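Local coordinates for EDD domain protein, DegV family (Ruminococcus gnavus, PDB 3JR7) that is of unknown function but belongs to the DegV family and may bind lipid, at residues Ser91-Ala96 with Asn120-Glu125; Val101-Ala106 with Gly110-Ala115. All blocks are in the same frame, centred on the assembly; numbering follows the deposited sequence.

Interaction 1 (Ser91-Ala96 with Asn120-Glu125); sequences SYHCDA and NLYEEE
The Y122 ring turns its edge to H93 and also touches Y92, and these three residues make up the contact between the end of helix 85-92 and a late turn of helix 111-126. Their meeting is apolar and depends on a long side chain, since the nearest CA atoms, those of Y92 and Y122, stand 7.5 Å apart. With CG of Y122 anti to the backbone N (chi1 -176°), the ring is thrown out from its own helix toward the other. Its CD1 then lies 4.0 Å from Y92 CB. The neighbouring ring atom, CE1, comes within 3.7 Å of H93 CA and 3.8 Å of H93 CB, both near the ring plane. The two tyrosine rings do not stack: Y122 CB meets the Y92 ring at its edge. H93 is the first residue to leave helical geometry, and its side chain crosses that of Y122 at about a right angle; a ring with polar nitrogens suits this exposed place, and it stacks on Y126. Putting an alanine at Y122 would probably open a gap beside Y92 CB and H93 CB, and leave the H93 backbone with less to pack on. Farther out, the Y122 side chain touches M89 of helix 85-92 and I131 of strand 130-135, while Y92 packs down on I25, I99, V101, I131 and V133 from three strands of the sheet. Where helix 85-92 ends, K129 NZ hydrogen-bonds to the carbonyl oxygens of Y92, C94 and A96, tying the chain that leads into strand 98-103 to the turn that follows helix 111-126.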
ATOM      1  N   SER A  91      -6.860  11.929  14.474  1.00 25.59           N
ATOM      2  CA  SER A  91      -7.534  10.672  14.125  1.00 24.82           C
ATOM      3  C   SER A  91      -7.527   9.670  15.280  1.00 23.97           C
ATOM      4  O   SER A  91      -8.377   8.787  15.345  1.00 23.43           O
ATOM      5  CB  SER A  91      -6.918  10.037  12.881  1.00 24.75           C
ATOM      6  OG  SER A  91      -5.653   9.388  13.172  1.00 25.15           O
ATOM      7  N   TYR A  92      -6.561   9.785  16.177  1.00 24.11           N
ATOM      8  CA  TYR A  92      -6.489   8.875  17.327  1.00 23.94           C
ATOM      9  C   TYR A  92      -7.524   9.272  18.387  1.00 25.20           C
ATOM     10  O   TYR A  92      -8.031   8.454  19.152  1.00 24.31           O
ATOM     11  CB  TYR A  92      -5.082   8.876  17.946  1.00 23.82           C
ATOM     12  CG  TYR A  92      -3.921   8.582  17.030  1.00 22.30           C
ATOM     13  CD1 TYR A  92      -4.100   7.952  15.787  1.00 22.16           C
ATOM     14  CD2 TYR A  92      -2.623   8.927  17.403  1.00 21.04           C
ATOM     15  CE1 TYR A  92      -3.009   7.682  14.944  1.00 19.26           C
ATOM     16  CE2 TYR A  92      -1.554   8.655  16.599  1.00 19.63           C
ATOM     17  CZ  TYR A  92      -1.745   8.036  15.351  1.00 20.28           C
ATOM     18  OH  TYR A  92      -0.650   7.758  14.553  1.00 19.49           O
ATOM     19  N   HIS A  93      -7.823  10.555  18.460  1.00 26.43           N
ATOM     20  CA  HIS A  93      -8.732  11.065  19.497  1.00 27.05           C
ATOM     21  C   HIS A  93     -10.187  10.803  19.084  1.00 26.86           C
ATOM     22  O   HIS A  93     -10.745  11.494  18.204  1.00 26.71           O
ATOM     23  CB  HIS A  93      -8.448  12.556  19.655  1.00 28.47           C
ATOM     24  CG  HIS A  93      -9.261  13.234  20.714  1.00 31.92           C
ATOM     25  ND1 HIS A  93      -9.251  12.835  22.032  1.00 33.63           N
ATOM     26  CD2 HIS A  93     -10.043  14.334  20.659  1.00 33.32           C
ATOM     27  CE1 HIS A  93     -10.037  13.626  22.734  1.00 32.95           C
ATOM     28  NE2 HIS A  93     -10.516  14.551  21.927  1.00 36.45           N
ATOM     29  N   CYS A  94     -10.785   9.782  19.702  1.00 26.05           N
ATOM     30  CA  CYS A  94     -12.146   9.329  19.391  1.00 26.19           C
ATOM     31  C   CYS A  94     -12.579   8.311  20.442  1.00 25.52           C
ATOM     32  O   CYS A  94     -11.832   7.981  21.338  1.00 24.54           O
ATOM     33  CB  CYS A  94     -12.217   8.686  18.007  1.00 26.22           C
ATOM     34  SG  CYS A  94     -11.184   7.174  17.873  1.00 27.83           S
ATOM     35  N   ASP A  95     -13.786   7.786  20.310  1.00 25.45           N
ATOM     36  CA  ASP A  95     -14.368   6.902  21.306  1.00 25.53           C
ATOM     37  C   ASP A  95     -13.853   5.458  21.261  1.00 24.35           C
ATOM     38  O   ASP A  95     -14.186   4.675  22.157  1.00 23.04           O
ATOM     39  CB  ASP A  95     -15.920   6.865  21.130  1.00 26.91           C
ATOM     40  CG  ASP A  95     -16.594   8.110  21.637  1.00 31.41           C
ATOM     41  OD1 ASP A  95     -15.962   8.934  22.335  1.00 38.39           O
ATOM     42  OD2 ASP A  95     -17.787   8.269  21.343  1.00 39.28           O
ATOM     43  N   ALA A  96     -13.102   5.088  20.219  1.00 23.99           N
ATOM     44  CA  ALA A  96     -12.576   3.723  20.093  1.00 23.87           C
ATOM     45  C   ALA A  96     -11.483   3.523  21.118  1.00 23.82           C
ATOM     46  O   ALA A  96     -10.566   4.349  21.249  1.00 24.65           O
ATOM     47  CB  ALA A  96     -12.026   3.413  18.658  1.00 22.32           C
ATOM     48  N   ASN A 120       2.964  10.392  20.183  1.00 26.82           N
ATOM     49  CA  ASN A 120       3.644  11.105  21.275  1.00 27.82           C
ATOM     50  C   ASN A 120       2.865  12.365  21.656  1.00 27.26           C
ATOM     51  O   ASN A 120       2.622  12.623  22.841  1.00 27.16           O
ATOM     52  CB  ASN A 120       5.091  11.387  20.896  1.00 28.91           C
ATOM     53  CG  ASN A 120       5.898  10.104  20.795  1.00 32.97           C
ATOM     54  OD1 ASN A 120       5.547   9.111  21.408  1.00 39.34           O
ATOM     55  ND2 ASN A 120       6.935  10.098  19.996  1.00 38.05           N
ATOM     56  N   LEU A 121       2.418  13.107  20.651  1.00 26.16           N
ATOM     57  CA  LEU A 121       1.618  14.307  20.867  1.00 25.72           C
ATOM     58  C   LEU A 121       0.310  13.930  21.551  1.00 25.54           C
ATOM     59  O   LEU A 121      -0.112  14.594  22.519  1.00 25.90           O
ATOM     60  CB  LEU A 121       1.356  15.043  19.540  1.00 25.27           C
ATOM     61  CG  LEU A 121       2.612  15.573  18.818  1.00 26.13           C
ATOM     62  CD1 LEU A 121       2.188  16.207  17.477  1.00 26.08           C
ATOM     63  CD2 LEU A 121       3.394  16.562  19.739  1.00 24.52           C
ATOM     64  N   TYR A 122      -0.340  12.878  21.065  1.00 24.45           N
ATOM     65  CA  TYR A 122      -1.593  12.393  21.720  1.00 25.38           C
ATOM     66  C   TYR A 122      -1.413  12.218  23.223  1.00 25.75           C
ATOM     67  O   TYR A 122      -2.254  12.644  24.027  1.00 25.80           O
ATOM     68  CB  TYR A 122      -2.109  11.051  21.113  1.00 25.44           C
ATOM     69  CG  TYR A 122      -3.413  10.646  21.732  1.00 24.51           C
ATOM     70  CD1 TYR A 122      -4.618  11.082  21.206  1.00 26.24           C
ATOM     71  CD2 TYR A 122      -3.441   9.924  22.899  1.00 24.10           C
ATOM     72  CE1 TYR A 122      -5.821  10.772  21.823  1.00 26.28           C
ATOM     73  CE2 TYR A 122      -4.662   9.609  23.526  1.00 24.81           C
ATOM     74  CZ  TYR A 122      -5.819  10.045  22.979  1.00 25.69           C
ATOM     75  OH  TYR A 122      -6.997   9.770  23.615  1.00 30.11           O
ATOM     76  N   GLU A 123      -0.342  11.542  23.587  1.00 26.71           N
ATOM     77  CA  GLU A 123      -0.142  11.171  24.960  1.00 28.65           C
ATOM     78  C   GLU A 123       0.175  12.390  25.822  1.00 29.37           C
ATOM     79  O   GLU A 123      -0.247  12.422  26.986  1.00 28.44           O
ATOM     80  CB  GLU A 123       0.858  10.022  25.071  1.00 29.43           C
ATOM     81  CG  GLU A 123       0.203   8.758  24.467  1.00 33.60           C
ATOM     82  CD  GLU A 123       0.930   7.454  24.718  1.00 40.37           C
ATOM     83  OE1 GLU A 123       2.177   7.440  24.647  1.00 43.09           O
ATOM     84  OE2 GLU A 123       0.217   6.431  24.952  1.00 46.22           O
ATOM     85  N   GLU A 124       0.821  13.400  25.225  1.00 28.79           N
ATOM     86  CA  GLU A 124       1.082  14.661  25.903  1.00 29.42           C
ATOM     87  C   GLU A 124      -0.179  15.444  26.123  1.00 30.32           C
ATOM     88  O   GLU A 124      -0.269  16.148  27.112  1.00 31.46           O
ATOM     89  CB  GLU A 124       2.056  15.544  25.120  1.00 28.38           C
ATOM     90  CG  GLU A 124       3.404  14.961  25.072  1.00 28.40           C
ATOM     91  CD  GLU A 124       4.320  15.629  24.091  1.00 27.39           C
ATOM     92  OE1 GLU A 124       3.927  16.651  23.488  1.00 26.65           O
ATOM     93  OE2 GLU A 124       5.440  15.117  23.924  1.00 26.88           O
ATOM     94  N   GLU A 125      -1.145  15.340  25.211  1.00 30.04           N
ATOM     95  CA  GLU A 125      -2.358  16.077  25.311  1.00 30.73           C
ATOM     96  C   GLU A 125      -3.465  15.314  26.039  1.00 31.81           C
ATOM     97  O   GLU A 125      -4.271  15.931  26.699  1.00 31.64           O
ATOM     98  CB  GLU A 125      -2.867  16.509  23.939  1.00 30.78           C
ATOM     99  CG  GLU A 125      -1.834  17.244  23.092  1.00 32.53           C
ATOM    100  CD  GLU A 125      -1.415  18.634  23.655  1.00 33.84           C
ATOM    101  OE1 GLU A 125      -2.140  19.226  24.471  1.00 33.48           O
ATOM    102  OE2 GLU A 125      -0.376  19.128  23.241  1.00 34.94           O
TER

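Interaction 2 (Val101-Ala106 with Gly110-Ala115); sequences VVTLSA and GSYNSA
S111, Y112 and A115 rest on T103 and its neighbours where strand 98-103 passes into helix 111-126, the first half of the beta-alpha-beta crossover completed by strand 130-135. Strand and helix run nearly antiparallel, at 156°, with their short axes 8.5 Å apart, a spacing that asks for small side chains between them. G110 holds the N-cap position, and its O receives the N of S114. S111 follows with a side chain slim enough to lie under the strand: OG is 3.8 Å from T103 CB, while OG is hydrogen-bonded with Y88 OH and D27 OD2. D27 OD2 also takes the N of L104, so one carboxylate oxygen holds both the strand end and the helix start. Y112 comes next, its backbone N joined through a water to L104 O. With CG anti to the backbone N (chi1 179°), the phenol leads away from the strand while CB stays close, 3.4 Å from T103 OG1, which lies at the ring edge in its plane. That hydroxyl is turned back on its own chain and donates to L104 O, approaching 33° out of the carbonyl plane; threonine thus satisfies its polar branch locally and keeps its methyl for packing. A106 CB touches Y112 CD2 at 3.8 Å, a methyl small enough to fit beside the ring where the loop turns back. One turn on from S111, A115 suits the close spacing of helix and strand: its CB meets the methyl T103 CG2 and, also at 4.0 Å, V101 CG1.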
ATOM      1  N   VAL A 101      -2.787   1.765  13.457  1.00 18.86           N
ATOM      2  CA  VAL A 101      -2.431   2.659  12.352  1.00 18.56           C
ATOM      3  C   VAL A 101      -1.581   1.869  11.356  1.00 19.18           C
ATOM      4  O   VAL A 101      -0.639   1.152  11.761  1.00 21.40           O
ATOM      5  CB  VAL A 101      -1.671   3.900  12.870  1.00 19.24           C
ATOM      6  CG1 VAL A 101      -1.558   5.006  11.769  1.00 20.21           C
ATOM      7  CG2 VAL A 101      -2.336   4.465  14.133  1.00 18.01           C
ATOM      8  N   VAL A 102      -1.900   1.964  10.075  1.00 17.86           N
ATOM      9  CA  VAL A 102      -1.153   1.243   9.036  1.00 17.76           C
ATOM     10  C   VAL A 102      -0.613   2.238   8.043  1.00 18.02           C
ATOM     11  O   VAL A 102      -1.382   3.036   7.518  1.00 19.68           O
ATOM     12  CB  VAL A 102      -2.045   0.262   8.290  1.00 17.71           C
ATOM     13  CG1 VAL A 102      -1.178  -0.506   7.193  1.00 18.24           C
ATOM     14  CG2 VAL A 102      -2.695  -0.715   9.285  1.00 17.26           C
ATOM     15  N   THR A 103       0.699   2.244   7.844  1.00 18.04           N
ATOM     16  CA  THR A 103       1.364   3.218   7.005  1.00 18.93           C
ATOM     17  C   THR A 103       2.201   2.588   5.934  1.00 19.36           C
ATOM     18  O   THR A 103       2.589   1.419   6.014  1.00 21.30           O
ATOM     19  CB  THR A 103       2.308   4.183   7.806  1.00 18.74           C
ATOM     20  OG1 THR A 103       3.499   3.503   8.219  1.00 20.57           O
ATOM     21  CG2 THR A 103       1.587   4.801   9.021  1.00 18.70           C
ATOM     22  N   LEU A 104       2.468   3.390   4.913  1.00 19.62           N
ATOM     23  CA  LEU A 104       3.560   3.162   3.974  1.00 19.20           C
ATOM     24  C   LEU A 104       4.848   2.738   4.681  1.00 19.45           C
ATOM     25  O   LEU A 104       5.131   3.182   5.789  1.00 19.85           O
ATOM     26  CB  LEU A 104       3.849   4.473   3.220  1.00 18.44           C
ATOM     27  CG  LEU A 104       2.994   4.840   2.015  1.00 18.67           C
ATOM     28  CD1 LEU A 104       2.988   6.380   1.853  1.00 18.31           C
ATOM     29  CD2 LEU A 104       3.489   4.121   0.778  1.00 17.76           C
ATOM     30  N   SER A 105       5.647   1.935   3.997  1.00 19.59           N
ATOM     31  CA  SER A 105       7.001   1.644   4.413  1.00 20.05           C
ATOM     32  C   SER A 105       7.747   2.857   4.917  1.00 20.93           C
ATOM     33  O   SER A 105       7.843   3.932   4.232  1.00 19.80           O
ATOM     34  CB  SER A 105       7.816   1.060   3.256  1.00 20.03           C
ATOM     35  OG  SER A 105       9.181   0.906   3.666  1.00 20.55           O
ATOM     36  N   ALA A 106       8.345   2.686   6.096  1.00 21.51           N
ATOM     37  CA  ALA A 106       9.157   3.757   6.686  1.00 22.36           C
ATOM     38  C   ALA A 106      10.340   4.078   5.798  1.00 23.38           C
ATOM     39  O   ALA A 106      10.896   5.158   5.885  1.00 25.62           O
ATOM     40  CB  ALA A 106       9.619   3.395   8.105  1.00 22.61           C
ATOM     41  N   GLY A 110       7.819   9.478   5.033  1.00 21.68           N
ATOM     42  CA  GLY A 110       7.777   9.907   6.432  1.00 21.20           C
ATOM     43  C   GLY A 110       6.438   9.636   7.135  1.00 21.19           C
ATOM     44  O   GLY A 110       6.247  10.042   8.309  1.00 21.25           O
ATOM     45  N   SER A 111       5.540   8.892   6.483  1.00 20.21           N
ATOM     46  CA  SER A 111       4.190   8.648   7.021  1.00 20.61           C
ATOM     47  C   SER A 111       4.290   7.889   8.356  1.00 20.41           C
ATOM     48  O   SER A 111       3.672   8.296   9.338  1.00 20.29           O
ATOM     49  CB  SER A 111       3.298   7.898   6.004  1.00 20.34           C
ATOM     50  OG  SER A 111       1.971   7.739   6.501  1.00 19.84           O
ATOM     51  N   TYR A 112       5.067   6.810   8.379  1.00 20.50           N
ATOM     52  CA  TYR A 112       5.333   6.038   9.608  1.00 20.16           C
ATOM     53  C   TYR A 112       5.829   6.946  10.753  1.00 20.63           C
ATOM     54  O   TYR A 112       5.238   6.999  11.818  1.00 19.05           O
ATOM     55  CB  TYR A 112       6.370   4.940   9.402  1.00 20.16           C
ATOM     56  CG  TYR A 112       6.651   4.167  10.684  1.00 22.13           C
ATOM     57  CD1 TYR A 112       5.706   3.279  11.213  1.00 23.86           C
ATOM     58  CD2 TYR A 112       7.843   4.315  11.355  1.00 26.01           C
ATOM     59  CE1 TYR A 112       5.942   2.588  12.408  1.00 24.25           C
ATOM     60  CE2 TYR A 112       8.093   3.619  12.565  1.00 28.07           C
ATOM     61  CZ  TYR A 112       7.140   2.780  13.078  1.00 25.62           C
ATOM     62  OH  TYR A 112       7.395   2.107  14.253  1.00 26.02           O
ATOM     63  N   ASN A 113       6.915   7.653  10.526  1.00 21.57           N
ATOM     64  CA  ASN A 113       7.444   8.541  11.587  1.00 23.00           C
ATOM     65  C   ASN A 113       6.451   9.602  12.103  1.00 22.80           C
ATOM     66  O   ASN A 113       6.375   9.931  13.323  1.00 22.41           O
ATOM     67  CB  ASN A 113       8.727   9.180  11.089  1.00 23.24           C
ATOM     68  CG  ASN A 113       9.887   8.215  11.086  1.00 25.37           C
ATOM     69  OD1 ASN A 113       9.829   7.124  11.670  1.00 28.66           O
ATOM     70  ND2 ASN A 113      10.964   8.620  10.439  1.00 28.19           N
ATOM     71  N   SER A 114       5.666  10.124  11.172  1.00 22.55           N
ATOM     72  CA  SER A 114       4.628  11.059  11.486  1.00 22.59           C
ATOM     73  C   SER A 114       3.539  10.488  12.391  1.00 21.74           C
ATOM     74  O   SER A 114       3.150  11.132  13.370  1.00 21.29           O
ATOM     75  CB  SER A 114       4.038  11.568  10.211  1.00 23.66           C
ATOM     76  OG  SER A 114       3.106  12.530  10.483  1.00 24.82           O
ATOM     77  N   ALA A 115       3.085   9.281  12.059  1.00 20.23           N
ATOM     78  CA  ALA A 115       2.114   8.544  12.842  1.00 19.88           C
ATOM     79  C   ALA A 115       2.623   8.287  14.277  1.00 20.06           C
ATOM     80  O   ALA A 115       1.873   8.436  15.236  1.00 20.19           O
ATOM     81  CB  ALA A 115       1.767   7.214  12.159  1.00 17.16           C
TER
HETATM   82  O   HOH W   1       6.088   5.729   5.966  1.00 17.67           O

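Both interactions use helix 111-126, interaction 2 at its start and interaction 1 near its end, with centres about 16 Å apart. Y92 joins them: its OH lies 2.7 Å from A115 O, a probable hydrogen bond that gives the buried phenol a polar partner, and its CE1 packs 3.4 Å from V101 CG2. Helix 85-92 is thus fastened to the crossover unit at two levels along helix 111-126. Interaction 2 borders the bound polyether: the side chain of L104 is about 4 Å from it at nearest atoms. That molecule probably came from the crystallisation liquor, yet may mark where a lipid could lie.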